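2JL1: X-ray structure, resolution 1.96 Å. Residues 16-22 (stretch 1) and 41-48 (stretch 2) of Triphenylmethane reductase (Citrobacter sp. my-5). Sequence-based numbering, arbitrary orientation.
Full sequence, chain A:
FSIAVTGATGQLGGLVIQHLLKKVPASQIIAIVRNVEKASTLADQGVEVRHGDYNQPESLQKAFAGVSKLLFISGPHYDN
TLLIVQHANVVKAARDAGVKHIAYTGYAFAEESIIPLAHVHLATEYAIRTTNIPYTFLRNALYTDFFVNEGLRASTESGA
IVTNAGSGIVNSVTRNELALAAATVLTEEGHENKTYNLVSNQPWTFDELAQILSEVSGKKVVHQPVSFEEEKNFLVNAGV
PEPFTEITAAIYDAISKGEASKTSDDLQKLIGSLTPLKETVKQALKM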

ATOM      1  N   VAL A  16       9.234   7.186 -23.289  1.00 24.74           N
ATOM      2  CA  VAL A  16       9.006   8.420 -22.520  1.00 23.77           C
ATOM      3  C   VAL A  16      10.143   9.411 -22.827  1.00 24.38           C
ATOM      4  O   VAL A  16       9.894  10.580 -23.103  1.00 24.49           O
ATOM      5  CB  VAL A  16       8.891   8.171 -20.973  1.00 24.11           C
ATOM      6  CG1 VAL A  16       9.026   9.488 -20.184  1.00 23.16           C
ATOM      7  CG2 VAL A  16       7.544   7.552 -20.619  1.00 21.80           C
ATOM      8  N   ILE A  17      11.376   8.921 -22.782  1.00 24.15           N
ATOM      9  CA  ILE A  17      12.544   9.733 -23.113  1.00 24.51           C
ATOM     10  C   ILE A  17      12.489  10.261 -24.549  1.00 25.17           C
ATOM     11  O   ILE A  17      12.777  11.439 -24.788  1.00 25.63           O
ATOM     12  CB  ILE A  17      13.838   8.985 -22.756  1.00 24.67           C
ATOM     13  CG1 ILE A  17      13.932   8.934 -21.223  1.00 25.19           C
ATOM     14  CG2 ILE A  17      15.093   9.644 -23.424  1.00 23.51           C
ATOM     15  CD1 ILE A  17      15.052   8.137 -20.666  1.00 27.31           C
ATOM     16  N   GLN A  18      12.080   9.411 -25.495  1.00 25.22           N
ATOM     17  CA  GLN A  18      11.957   9.860 -26.886  1.00 25.66           C
ATOM     18  C   GLN A  18      10.901  10.942 -27.065  1.00 25.50           C
ATOM     19  O   GLN A  18      11.109  11.899 -27.820  1.00 24.18           O
ATOM     20  CB  GLN A  18      11.766   8.671 -27.836  1.00 26.69           C
ATOM     21  CG  GLN A  18      13.047   7.823 -27.956  1.00 29.13           C
ATOM     22  CD  GLN A  18      14.309   8.656 -28.290  1.00 32.32           C
ATOM     23  OE1 GLN A  18      14.312   9.435 -29.243  1.00 34.60           O
ATOM     24  NE2 GLN A  18      15.382   8.479 -27.503  1.00 32.30           N
ATOM     25  N   HIS A  19       9.783  10.819 -26.340  1.00 24.90           N
ATOM     26  CA  HIS A  19       8.777  11.887 -26.299  1.00 25.27           C
ATOM     27  C   HIS A  19       9.230  13.153 -25.549  1.00 25.18           C
ATOM     28  O   HIS A  19       8.922  14.268 -25.982  1.00 25.33           O
ATOM     29  CB  HIS A  19       7.463  11.357 -25.715  1.00 24.94           C
ATOM     30  CG  HIS A  19       6.734  10.429 -26.639  1.00 26.17           C
ATOM     31  ND1 HIS A  19       6.097  10.866 -27.781  1.00 27.56           N
ATOM     32  CD2 HIS A  19       6.553   9.088 -26.596  1.00 27.42           C
ATOM     33  CE1 HIS A  19       5.556   9.833 -28.404  1.00 27.17           C
ATOM     34  NE2 HIS A  19       5.810   8.744 -27.698  1.00 28.92           N
ATOM     35  N   LEU A  20       9.950  12.989 -24.434  1.00 25.10           N
ATOM     36  CA  LEU A  20      10.511  14.137 -23.702  1.00 25.20           C
ATOM     37  C   LEU A  20      11.511  14.918 -24.554  1.00 25.71           C
ATOM     38  O   LEU A  20      11.582  16.151 -24.468  1.00 25.38           O
ATOM     39  CB  LEU A  20      11.183  13.702 -22.385  1.00 25.38           C
ATOM     40  CG  LEU A  20      10.251  13.287 -21.233  1.00 24.62           C
ATOM     41  CD1 LEU A  20      11.020  12.731 -20.032  1.00 23.63           C
ATOM     42  CD2 LEU A  20       9.387  14.468 -20.833  1.00 22.44           C
ATOM     43  N   LEU A  21      12.270  14.198 -25.376  1.00 26.16           N
ATOM     44  CA  LEU A  21      13.272  14.815 -26.267  1.00 27.39           C
ATOM     45  C   LEU A  21      12.639  15.719 -27.331  1.00 28.36           C
ATOM     46  O   LEU A  21      13.313  16.565 -27.904  1.00 28.21           O
ATOM     47  CB  LEU A  21      14.192  13.751 -26.898  1.00 26.69           C
ATOM     48  CG  LEU A  21      15.265  13.114 -25.991  1.00 26.23           C
ATOM     49  CD1 LEU A  21      15.926  11.855 -26.621  1.00 25.36           C
ATOM     50  CD2 LEU A  21      16.335  14.118 -25.591  1.00 27.42           C
ATOM     51  N   LYS A  22      11.348  15.546 -27.590  1.00 29.45           N
ATOM     52  CA  LYS A  22      10.636  16.457 -28.489  1.00 31.12           C
ATOM     53  C   LYS A  22      10.049  17.650 -27.732  1.00 31.53           C
ATOM     54  O   LYS A  22       9.477  18.549 -28.346  1.00 31.97           O
ATOM     55  CB  LYS A  22       9.529  15.727 -29.246  1.00 31.33           C
ATOM     56  CG  LYS A  22      10.016  14.652 -30.187  1.00 32.89           C
ATOM     57  CD  LYS A  22       8.827  14.089 -30.943  1.00 37.71           C
ATOM     58  CE  LYS A  22       9.147  12.782 -31.655  1.00 38.47           C
ATOM     59  NZ  LYS A  22       7.980  11.857 -31.479  1.00 39.30           N
ATOM     60  N   THR A  41      23.095   4.152 -25.901  1.00 44.31           N
ATOM     61  CA  THR A  41      22.205   4.795 -26.863  1.00 45.18           C
ATOM     62  C   THR A  41      21.739   6.174 -26.383  1.00 45.19           C
ATOM     63  O   THR A  41      21.857   7.161 -27.119  1.00 45.35           O
ATOM     64  CB  THR A  41      20.989   3.898 -27.149  1.00 45.58           C
ATOM     65  OG1 THR A  41      21.416   2.770 -27.932  1.00 47.47           O
ATOM     66  CG2 THR A  41      19.882   4.666 -27.895  1.00 46.15           C
ATOM     67  N   LEU A  42      21.239   6.227 -25.143  1.00 44.83           N
ATOM     68  CA  LEU A  42      20.700   7.453 -24.529  1.00 44.45           C
ATOM     69  C   LEU A  42      21.730   8.565 -24.342  1.00 43.94           C
ATOM     70  O   LEU A  42      21.448   9.736 -24.619  1.00 43.72           O
ATOM     71  CB  LEU A  42      20.055   7.129 -23.176  1.00 44.42           C
ATOM     72  CG  LEU A  42      18.819   6.247 -23.202  1.00 44.94           C
ATOM     73  CD1 LEU A  42      18.514   5.675 -21.811  1.00 44.34           C
ATOM     74  CD2 LEU A  42      17.640   7.037 -23.747  1.00 45.28           C
ATOM     75  N   ALA A  43      22.917   8.188 -23.874  1.00 43.59           N
ATOM     76  CA  ALA A  43      23.989   9.145 -23.597  1.00 43.23           C
ATOM     77  C   ALA A  43      24.454   9.862 -24.863  1.00 43.19           C
ATOM     78  O   ALA A  43      24.844  11.034 -24.817  1.00 43.33           O
ATOM     79  CB  ALA A  43      25.151   8.453 -22.912  1.00 43.55           C
ATOM     80  N   ASP A  44      24.397   9.154 -25.992  1.00 42.76           N
ATOM     81  CA  ASP A  44      24.726   9.727 -27.299  1.00 42.04           C
ATOM     82  C   ASP A  44      23.763  10.849 -27.689  1.00 41.31           C
ATOM     83  O   ASP A  44      24.139  11.779 -28.409  1.00 41.35           O
ATOM     84  CB  ASP A  44      24.733   8.629 -28.369  1.00 42.18           C
ATOM     85  CG  ASP A  44      25.913   7.674 -28.224  1.00 42.57           C
ATOM     86  OD1 ASP A  44      27.028   8.133 -27.881  1.00 43.34           O
ATOM     87  OD2 ASP A  44      25.733   6.463 -28.467  1.00 43.80           O
ATOM     88  N   GLN A  45      22.526  10.766 -27.195  1.00 40.19           N
ATOM     89  CA  GLN A  45      21.512  11.788 -27.463  1.00 39.11           C
ATOM     90  C   GLN A  45      21.616  13.003 -26.529  1.00 38.15           C
ATOM     91  O   GLN A  45      20.857  13.964 -26.668  1.00 37.96           O
ATOM     92  CB  GLN A  45      20.113  11.177 -27.407  1.00 39.23           C
ATOM     93  CG  GLN A  45      19.851  10.189 -28.516  1.00 40.21           C
ATOM     94  CD  GLN A  45      18.490   9.560 -28.411  1.00 41.59           C
ATOM     95  OE1 GLN A  45      18.285   8.612 -27.652  1.00 42.23           O
ATOM     96  NE2 GLN A  45      17.543  10.081 -29.183  1.00 42.14           N
ATOM     97  N   GLY A  46      22.555  12.946 -25.582  1.00 36.97           N
ATOM     98  CA  GLY A  46      22.797  14.044 -24.645  1.00 35.31           C
ATOM     99  C   GLY A  46      22.000  13.931 -23.354  1.00 33.83           C
ATOM    100  O   GLY A  46      21.925  14.887 -22.581  1.00 33.51           O
ATOM    101  N   VAL A  47      21.396  12.765 -23.124  1.00 32.79           N
ATOM    102  CA  VAL A  47      20.651  12.499 -21.898  1.00 31.37           C
ATOM    103  C   VAL A  47      21.619  11.971 -20.844  1.00 30.84           C
ATOM    104  O   VAL A  47      22.373  11.032 -21.099  1.00 29.90           O
ATOM    105  CB  VAL A  47      19.488  11.492 -22.131  1.00 31.73           C
ATOM    106  CG1 VAL A  47      18.759  11.163 -20.808  1.00 31.51           C
ATOM    107  CG2 VAL A  47      18.498  12.035 -23.157  1.00 31.21           C
ATOM    108  N   GLU A  48      21.599  12.593 -19.664  1.00 30.25           N
ATOM    109  CA  GLU A  48      22.430  12.161 -18.541  1.00 29.89           C
ATOM    110  C   GLU A  48      21.941  10.819 -18.009  1.00 28.45           C
ATOM    111  O   GLU A  48      20.747  10.632 -17.779  1.00 29.04           O
ATOM    112  CB  GLU A  48      22.416  13.207 -17.416  1.00 29.65           C
ATOM    113  CG  GLU A  48      23.408  12.907 -16.270  1.00 30.97           C
ATOM    114  CD  GLU A  48      23.188  13.777 -15.039  1.00 32.07           C
ATOM    115  OE1 GLU A  48      23.616  13.378 -13.932  1.00 34.06           O
ATOM    116  OE2 GLU A  48      22.580  14.860 -15.170  1.00 34.78           O
TER

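Where two segments pack without backbone hydrogen bonds between them, side chains must do the work, by fit and by polar pairing, and this small contact in triphenylmethane reductase is a compact example. Residues 16–20 are helical, continuing a helix that begins earlier in the chain; the second stretch opens with the end of another helix and then turns. The backbones keep their distance, with CA of Ile-17 8.6 Å from CA of Leu-42 and CA of Leu-21 8.9 Å from CA of Gln-45. That gap leaves room for a layer of side chains, and 259 Å² of surface is buried between the stretches, both sides summed.

The first stretch presents Ile-17 and Leu-21, one helical turn apart and joined by the backbone bond from Leu-21 N to Ile-17 O (2.9 Å). Both direct their CA-to-CB bonds toward the second stretch. The branch methyl CG2 of Ile-17 is the projecting bump: it lies 3.7 Å from CD2 of Leu-42 and 4.2 Å from CG2 of Val-47, so it nestles between two methyls of the opposing surface. Leu-42 leaves its backbone sideways, yet its end comes nearer and supplies one wall of this shallow hollow. Val-47 supplies the other, and the same CG2 also receives CD2 of Leu-21 at 3.9 Å. One valine methyl thus touches both apolar side chains, at distances typical of van der Waals packing.

Val-47 reaches this position because the chain turns just before it. Gly-46 leaves the helical conformation with a positive phi of 92° in a Schellman motif, bonding from its N to Ala-43 O (3.1 Å), while Val-47 N makes a weak bond to Leu-42 O (3.4 Å). A CB at Gly-46 would be jammed against the preceding carbonyl oxygen, so the backbone angles themselves call for glycine. The turn brings Val-47 round with its CA-to-CB bond toward the first stretch.

Beside this apolar patch, two amides pair. Gln-18 starts sideways, but chi1 and chi2, both m, bend its end nearer; the CA-to-CB bond of Gln-45 points toward the first stretch, and its chi1 and chi2 are m and t. Each is donor and acceptor: Gln-18 NE2 gives a hydrogen bond to Gln-45 OE1 (2.9 Å, 137°), and Gln-45 NE2 gives one to Gln-18 OE1 (3.3 Å, 164°). The reciprocal pairing gives each amide one bond as donor and one as acceptor beside the apolar contact; the shorter bond, from Gln-18 NE2, is the more bent. Gln-45 also serves as filler, its NE2 lying 3.5 Å from CD1 of Leu-21, so that one side chain joins the polar pair to the apolar packing.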